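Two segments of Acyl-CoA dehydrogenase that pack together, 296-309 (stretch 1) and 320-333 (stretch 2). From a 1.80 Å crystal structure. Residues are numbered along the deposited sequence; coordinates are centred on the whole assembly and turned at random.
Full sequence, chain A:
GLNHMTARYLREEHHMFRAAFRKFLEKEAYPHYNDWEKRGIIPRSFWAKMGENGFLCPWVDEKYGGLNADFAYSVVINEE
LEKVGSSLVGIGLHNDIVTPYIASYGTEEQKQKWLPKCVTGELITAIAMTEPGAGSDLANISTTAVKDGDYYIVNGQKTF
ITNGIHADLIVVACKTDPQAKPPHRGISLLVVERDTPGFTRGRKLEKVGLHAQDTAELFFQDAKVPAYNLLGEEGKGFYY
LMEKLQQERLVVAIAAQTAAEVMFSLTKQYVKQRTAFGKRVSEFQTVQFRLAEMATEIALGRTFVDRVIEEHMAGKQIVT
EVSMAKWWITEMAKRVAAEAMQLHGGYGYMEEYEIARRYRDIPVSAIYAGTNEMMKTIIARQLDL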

# COMPACT_ATOMS: atom_id res chain seq x y z
N THR A 296 -5.52 2.28 14.75
CA THR A 296 -5.55 0.81 14.66
C THR A 296 -4.12 0.24 14.59
O THR A 296 -3.76 -0.65 15.36
CB THR A 296 -6.38 0.34 13.44
OG1 THR A 296 -7.72 0.81 13.57
CG2 THR A 296 -6.39 -1.18 13.33
N GLU A 297 -3.32 0.77 13.68
CA GLU A 297 -1.96 0.28 13.51
C GLU A 297 -1.12 0.55 14.77
O GLU A 297 -0.32 -0.29 15.17
CB GLU A 297 -1.33 0.86 12.24
CG GLU A 297 -2.01 0.37 10.94
CD GLU A 297 -1.18 0.67 9.69
OE1 GLU A 297 -0.06 1.20 9.81
OE2 GLU A 297 -1.67 0.39 8.57
N ILE A 298 -1.32 1.71 15.39
CA ILE A 298 -0.63 2.02 16.65
C ILE A 298 -1.00 1.00 17.75
O ILE A 298 -0.12 0.52 18.48
CB ILE A 298 -0.87 3.48 17.08
CG1 ILE A 298 -0.09 4.42 16.15
CG2 ILE A 298 -0.50 3.70 18.59
CD1 ILE A 298 -0.58 5.87 16.11
N ALA A 299 -2.28 0.65 17.82
CA ALA A 299 -2.79 -0.33 18.79
C ALA A 299 -2.14 -1.70 18.56
O ALA A 299 -1.74 -2.38 19.51
CB ALA A 299 -4.31 -0.42 18.70
N LEU A 300 -2.05 -2.10 17.29
CA LEU A 300 -1.36 -3.34 16.93
C LEU A 300 0.10 -3.37 17.37
O LEU A 300 0.55 -4.35 17.96
CB LEU A 300 -1.44 -3.57 15.42
CG LEU A 300 -2.79 -3.95 14.83
CD1 LEU A 300 -2.69 -3.80 13.33
CD2 LEU A 300 -3.23 -5.37 15.20
N GLY A 301 0.83 -2.29 17.09
CA GLY A 301 2.25 -2.21 17.42
C GLY A 301 2.45 -2.20 18.92
O GLY A 301 3.37 -2.86 19.43
N ARG A 302 1.60 -1.46 19.62
CA ARG A 302 1.68 -1.36 21.09
C ARG A 302 1.44 -2.72 21.75
O ARG A 302 2.20 -3.15 22.63
CB ARG A 302 0.70 -0.31 21.62
CG ARG A 302 0.63 -0.18 23.17
CD ARG A 302 2.01 -0.10 23.85
NE ARG A 302 2.76 1.13 23.57
CZ ARG A 302 3.98 1.38 24.02
NH1 ARG A 302 4.63 0.49 24.78
NH2 ARG A 302 4.58 2.53 23.71
N THR A 303 0.39 -3.41 21.31
CA THR A 303 0.07 -4.74 21.83
C THR A 303 1.20 -5.73 21.56
O THR A 303 1.56 -6.52 22.44
CB THR A 303 -1.27 -5.25 21.25
OG1 THR A 303 -2.29 -4.27 21.50
CG2 THR A 303 -1.69 -6.58 21.90
N PHE A 304 1.78 -5.67 20.36
CA PHE A 304 2.85 -6.60 19.99
C PHE A 304 4.14 -6.31 20.75
O PHE A 304 4.74 -7.23 21.34
CB PHE A 304 3.09 -6.56 18.47
CG PHE A 304 3.95 -7.68 17.96
CD1 PHE A 304 3.39 -8.95 17.76
CD2 PHE A 304 5.30 -7.48 17.70
CE1 PHE A 304 4.17 -10.00 17.29
CE2 PHE A 304 6.09 -8.53 17.22
CZ PHE A 304 5.53 -9.79 17.01
N VAL A 305 4.58 -5.06 20.76
CA VAL A 305 5.83 -4.73 21.47
C VAL A 305 5.72 -5.03 22.97
O VAL A 305 6.68 -5.52 23.57
CB VAL A 305 6.31 -3.28 21.19
CG1 VAL A 305 5.50 -2.25 21.97
CG2 VAL A 305 7.81 -3.13 21.48
N ASP A 306 4.54 -4.78 23.54
CA ASP A 306 4.29 -5.07 24.96
C ASP A 306 4.40 -6.56 25.24
O ASP A 306 4.96 -6.96 26.27
CB ASP A 306 2.90 -4.55 25.38
CG ASP A 306 2.90 -3.07 25.74
OD1 ASP A 306 3.98 -2.42 25.75
OD2 ASP A 306 1.80 -2.56 26.03
N ARG A 307 3.89 -7.38 24.33
CA ARG A 307 4.02 -8.83 24.47
C ARG A 307 5.48 -9.28 24.36
O ARG A 307 5.94 -10.12 25.14
CB ARG A 307 3.13 -9.56 23.45
CG ARG A 307 3.08 -11.07 23.62
CD ARG A 307 2.47 -11.48 24.95
NE ARG A 307 2.53 -12.93 25.12
CZ ARG A 307 3.55 -13.56 25.67
NH1 ARG A 307 4.59 -12.87 26.14
NH2 ARG A 307 3.54 -14.88 25.77
N VAL A 308 6.20 -8.72 23.40
CA VAL A 308 7.63 -9.01 23.24
C VAL A 308 8.44 -8.60 24.48
O VAL A 308 9.30 -9.36 24.92
CB VAL A 308 8.19 -8.39 21.93
CG1 VAL A 308 9.70 -8.55 21.85
CG2 VAL A 308 7.54 -9.06 20.71
N ILE A 309 8.16 -7.42 25.04
CA ILE A 309 8.78 -7.01 26.32
C ILE A 309 8.58 -8.09 27.39
O ILE A 309 9.54 -8.52 28.03
CB ILE A 309 8.27 -5.62 26.80
CG1 ILE A 309 8.83 -4.49 25.92
CG2 ILE A 309 8.62 -5.36 28.28
CD1 ILE A 309 8.07 -3.17 26.04
N THR A 320 12.92 -13.96 16.38
CA THR A 320 11.93 -13.72 15.31
C THR A 320 11.02 -12.55 15.65
O THR A 320 10.84 -11.64 14.84
CB THR A 320 11.08 -14.97 15.06
OG1 THR A 320 11.94 -16.06 14.69
CG2 THR A 320 10.07 -14.72 13.94
N GLU A 321 10.45 -12.58 16.85
CA GLU A 321 9.43 -11.62 17.24
C GLU A 321 9.98 -10.20 17.37
O GLU A 321 9.30 -9.23 17.03
CB GLU A 321 8.72 -12.09 18.51
CG GLU A 321 7.90 -13.37 18.34
CD GLU A 321 8.72 -14.67 18.43
OE1 GLU A 321 9.96 -14.64 18.61
OE2 GLU A 321 8.09 -15.74 18.30
N VAL A 322 11.21 -10.07 17.86
CA VAL A 322 11.83 -8.75 18.00
C VAL A 322 12.19 -8.17 16.62
O VAL A 322 12.11 -6.97 16.41
CB VAL A 322 13.05 -8.76 18.98
CG1 VAL A 322 14.29 -9.40 18.36
CG2 VAL A 322 13.36 -7.35 19.43
N SER A 323 12.58 -9.04 15.68
CA SER A 323 12.86 -8.62 14.31
C SER A 323 11.59 -8.15 13.61
O SER A 323 11.60 -7.14 12.89
CB SER A 323 13.53 -9.76 13.53
OG SER A 323 14.77 -10.10 14.14
N MET A 324 10.49 -8.89 13.83
CA MET A 324 9.15 -8.48 13.41
C MET A 324 8.77 -7.11 13.97
O MET A 324 8.38 -6.20 13.22
CB MET A 324 8.11 -9.52 13.88
CG MET A 324 8.10 -10.82 13.08
SD MET A 324 6.92 -12.05 13.70
CE MET A 324 7.05 -13.26 12.37
N ALA A 325 8.89 -6.97 15.28
CA ALA A 325 8.58 -5.72 15.97
C ALA A 325 9.39 -4.55 15.39
O ALA A 325 8.83 -3.52 15.03
CB ALA A 325 8.81 -5.87 17.48
N LYS A 326 10.70 -4.76 15.25
CA LYS A 326 11.60 -3.71 14.76
C LYS A 326 11.22 -3.20 13.36
O LYS A 326 11.06 -2.00 13.17
CB LYS A 326 13.05 -4.18 14.79
CG LYS A 326 14.09 -3.06 14.71
CD LYS A 326 14.33 -2.65 13.25
CE LYS A 326 15.44 -1.64 13.12
NZ LYS A 326 15.59 -1.14 11.74
N TRP A 327 11.09 -4.09 12.38
CA TRP A 327 10.82 -3.62 11.03
C TRP A 327 9.40 -3.07 10.88
O TRP A 327 9.21 -2.00 10.30
CB TRP A 327 11.18 -4.66 9.94
CG TRP A 327 10.09 -5.64 9.56
CD1 TRP A 327 9.96 -6.93 9.99
CD2 TRP A 327 8.99 -5.40 8.67
NE1 TRP A 327 8.85 -7.51 9.43
CE2 TRP A 327 8.23 -6.59 8.61
CE3 TRP A 327 8.57 -4.30 7.92
CZ2 TRP A 327 7.07 -6.71 7.84
CZ3 TRP A 327 7.42 -4.41 7.14
CH2 TRP A 327 6.68 -5.61 7.11
N TRP A 328 8.42 -3.78 11.41
CA TRP A 328 7.03 -3.39 11.19
C TRP A 328 6.67 -2.08 11.89
O TRP A 328 6.02 -1.23 11.30
CB TRP A 328 6.06 -4.51 11.58
CG TRP A 328 4.68 -4.22 11.09
CD1 TRP A 328 4.15 -4.59 9.88
CD2 TRP A 328 3.66 -3.49 11.77
NE1 TRP A 328 2.85 -4.14 9.77
CE2 TRP A 328 2.52 -3.46 10.92
CE3 TRP A 328 3.58 -2.86 13.02
CZ2 TRP A 328 1.33 -2.83 11.28
CZ3 TRP A 328 2.39 -2.24 13.39
CH2 TRP A 328 1.28 -2.23 12.52
N ILE A 329 7.12 -1.93 13.13
CA ILE A 329 6.83 -0.71 13.91
C ILE A 329 7.56 0.51 13.32
O ILE A 329 6.98 1.60 13.26
CB ILE A 329 7.09 -0.88 15.43
CG1 ILE A 329 6.11 -1.90 16.02
CG2 ILE A 329 6.91 0.45 16.16
CD1 ILE A 329 6.43 -2.35 17.46
N THR A 330 8.80 0.34 12.90
CA THR A 330 9.52 1.46 12.28
C THR A 330 8.85 1.90 10.97
O THR A 330 8.68 3.10 10.74
CB THR A 330 11.04 1.21 12.11
OG1 THR A 330 11.28 0.05 11.30
CG2 THR A 330 11.72 1.07 13.48
N GLU A 331 8.47 0.95 10.11
CA GLU A 331 7.73 1.30 8.89
C GLU A 331 6.39 1.96 9.21
O GLU A 331 6.01 2.92 8.55
CB GLU A 331 7.51 0.09 7.97
CG GLU A 331 8.78 -0.47 7.34
CD GLU A 331 9.59 0.55 6.52
OE1 GLU A 331 9.03 1.55 6.01
OE2 GLU A 331 10.81 0.34 6.37
N MET A 332 5.70 1.45 10.23
CA MET A 332 4.41 2.00 10.65
C MET A 332 4.57 3.44 11.13
O MET A 332 3.77 4.30 10.81
CB MET A 332 3.83 1.14 11.78
CG MET A 332 2.35 1.31 11.98
SD MET A 332 1.94 0.74 13.63
CE MET A 332 2.63 2.14 14.57
N ALA A 333 5.64 3.70 11.88
CA ALA A 333 5.89 5.04 12.41
C ALA A 333 6.24 6.00 11.27
O ALA A 333 5.85 7.17 11.30
CB ALA A 333 6.99 5.00 13.47

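How do the two backbones lie against each other? Both stretches are helical and run nearly antiparallel, their directions 151° apart and their axes approaching to 10.0 Å. The backbones come nearest around Gly301, whose CA lies 6.0 Å from Ile329 CA.

What fills the hollow at Gly301? Having no side chain, Gly301 leaves a shallow gap in its helix, and Ile329 leans into it, with CD1 3.7 Å from Gly301 O. A CB on Gly301 would sit tightly against Ile329 CG1. The same methyl, Ile329 CD1, also meets Val305 CB at 3.8 Å. Beside this, the Trp328 ring reaches Leu300, CH2 to CB at 4.2 Å, and presents its edge to Glu297 O, 3.7 Å from CH2.

Which bump does the second helix receive? Phe304 points toward it, and small Ala325 makes room: Phe304 CE2 lies 3.8 Å from Ala325 CB. The ring edge meets Glu321 O, 3.3 Å from CE2, while Met324 CB packs 4.0 Å from that same CE2.

What closes the contact at its two ends? At one, Met332 CE touches Ile298 CG1 at 3.9 Å; at the other, Val308 CG2 rests 3.9 Å from Glu321 CB. No hydrogen bond crosses between the two stretches, so their contact depends on close, largely apolar packing.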